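Side-chain contact in isochorismatase family protein (Enterococcus faecalis, PDB 2A67), which is of unproven function but, as a member of the isochorismatase family related to nicotinamidases, is probably a hydrolase: residues T90-N93 with D94-E98. Sequence-based numbering, arbitrary orientation. Where two conformers were deposited one is given.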
loop_
_atom_site.group_PDB
_atom_site.type_symbol
_atom_site.label_atom_id
_atom_site.label_comp_id
_atom_site.label_asym_id
_atom_site.label_seq_id
_atom_site.Cartn_x
_atom_site.Cartn_y
_atom_site.Cartn_z
ATOM N N THR D 90 14.523 6.043 -5.140
ATOM C CA THR D 90 15.310 5.208 -6.058
ATOM C C THR D 90 15.275 5.736 -7.503
ATOM O O THR D 90 14.599 6.735 -7.814
ATOM C CB THR D 90 14.756 3.777 -6.113
ATOM O OG1 THR D 90 13.492 3.806 -6.811
ATOM C CG2 THR D 90 14.559 3.237 -4.741
ATOM N N ASN D 91 16.026 5.030 -8.350
ATOM C CA ASN D 91 16.070 5.269 -9.773
ATOM C C ASN D 91 15.029 4.406 -10.535
ATOM O O ASN D 91 15.111 4.286 -11.744
ATOM C CB ASN D 91 17.486 4.980 -10.302
ATOM C CG ASN D 91 18.534 5.960 -9.772
ATOM O OD1 ASN D 91 18.216 7.076 -9.359
ATOM N ND2 ASN D 91 19.795 5.546 -9.794
ATOM N N LEU D 92 14.069 3.803 -9.825
ATOM C CA LEU D 92 13.054 2.919 -10.486
ATOM C C LEU D 92 12.193 3.620 -11.540
ATOM O O LEU D 92 12.095 3.149 -12.687
ATOM C CB LEU D 92 12.200 2.135 -9.493
ATOM C CG LEU D 92 11.266 1.060 -10.158
ATOM C CD1 LEU D 92 12.034 0.231 -11.211
ATOM C CD2 LEU D 92 10.606 0.185 -9.075
ATOM N N ASN D 93 11.582 4.749 -11.182
ATOM C CA ASN D 93 10.696 5.434 -12.100
ATOM C C ASN D 93 11.480 5.894 -13.345
ATOM O O ASN D 93 11.023 5.712 -14.512
ATOM C CB ASN D 93 10.019 6.568 -11.366
ATOM C CG ASN D 93 8.760 6.990 -12.006
ATOM O OD1 ASN D 93 8.658 8.133 -12.480
ATOM N ND2 ASN D 93 7.780 6.083 -12.071
ATOM N N ASP D 94 12.703 6.396 -13.120
ATOM C CA ASP D 94 13.565 6.821 -14.247
ATOM C C ASP D 94 13.935 5.715 -15.215
ATOM O O ASP D 94 13.983 5.939 -16.400
ATOM C CB ASP D 94 14.860 7.494 -13.771
ATOM C CG ASP D 94 14.637 8.924 -13.300
ATOM O OD1 ASP D 94 13.498 9.422 -13.426
ATOM O OD2 ASP D 94 15.601 9.534 -12.788
ATOM N N LEU D 95 14.277 4.561 -14.682
ATOM C CA LEU D 95 14.634 3.418 -15.477
ATOM C C LEU D 95 13.397 2.983 -16.324
ATOM O O LEU D 95 13.495 2.836 -17.554
ATOM C CB LEU D 95 15.097 2.284 -14.539
ATOM C CG LEU D 95 15.252 0.943 -15.299
ATOM C CD1 LEU D 95 16.387 1.058 -16.321
ATOM C CD2 LEU D 95 15.453 -0.221 -14.391
ATOM N N LEU D 96 12.239 2.851 -15.672
ATOM C CA LEU D 96 10.979 2.493 -16.398
ATOM C C LEU D 96 10.627 3.429 -17.543
ATOM O O LEU D 96 10.165 2.989 -18.609
ATOM C CB LEU D 96 9.817 2.427 -15.427
ATOM C CG LEU D 96 10.015 1.314 -14.407
ATOM C CD1 LEU D 96 8.881 1.260 -13.409
ATOM C CD2 LEU D 96 10.225 -0.014 -15.117
ATOM N N THR D 97 10.804 4.724 -17.303
ATOM C CA THR D 97 10.648 5.741 -18.334
ATOM C C THR D 97 11.680 5.526 -19.440
ATOM O O THR D 97 11.317 5.448 -20.607
ATOM C CB THR D 97 10.798 7.158 -17.732
ATOM O OG1 THR D 97 9.954 7.265 -16.593
ATOM C CG2 THR D 97 10.405 8.237 -18.728
ATOM N N GLU D 98 12.961 5.422 -19.075
ATOM C CA GLU D 98 14.004 5.200 -20.071
ATOM C C GLU D 98 13.736 3.931 -20.917
ATOM O O GLU D 98 13.986 3.923 -22.109
ATOM C CB GLU D 98 15.343 5.160 -19.372
ATOM C CG GLU D 98 16.515 4.469 -20.047
ATOM C CD GLU D 98 17.565 4.095 -18.990
ATOM O OE1 GLU D 98 17.781 4.937 -18.051
ATOM O OE2 GLU D 98 18.128 2.960 -19.065
HETATM O O HOH W 1 13.326 7.471 -10.453
#
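Leu92 and Leu96, one turn apart on the buried side of helix 92-98, touch through their branched ends, with the two side chains crossing at a slant. CD1 of Leu92 lies 3.9 Å from CG of Leu96 and about as far from Leu96 CD1. With CG of Leu92 anti to the backbone N (chi1 -172°), its CD1 leans along the helix to reach Leu96, although the side chain leaves the backbone pointing away from the later turn. Leu96 leaves the backbone toward 90-93 and also covers the main chain there, its CG 3.3 Å from Leu92 O, while that same oxygen accepts a nearly linear bond from Leu96 N.

On the more open flank, Asn93 O takes two bonds from Thr97, one from the backbone N at 3.0 Å and one from OG1 at 2.8 Å. The amide arrives almost head-on, whereas the hydroxyl sits above the carbonyl plane, 39° out of it. OG1 can fold back this way because it stands beside its own backbone N (chi1 -50°).

This short amphipathic helix links two parallel strands, 77-81 and 103-109, of the central sheet in the alpha/beta fold. Leu95 packs on Phe77 and Ile79 of strand 77-81 and, like Leu96, on Ile48 of strand 47-52.

The helix start is shaped by an ST turn, in which Thr90 OG1 accepts from Leu92 N at 3.1 Å and also bonds to Ala86 O. Asn91 precedes the helix at the N-cap position, and its carbonyl oxygen accepts Leu95 N as the first i to i+4 bond. A water bridges Thr90 O and Asp94 N, donating to the carbonyl and accepting from the amide at 2.9 Å, which gives this first-turn N-H a partner.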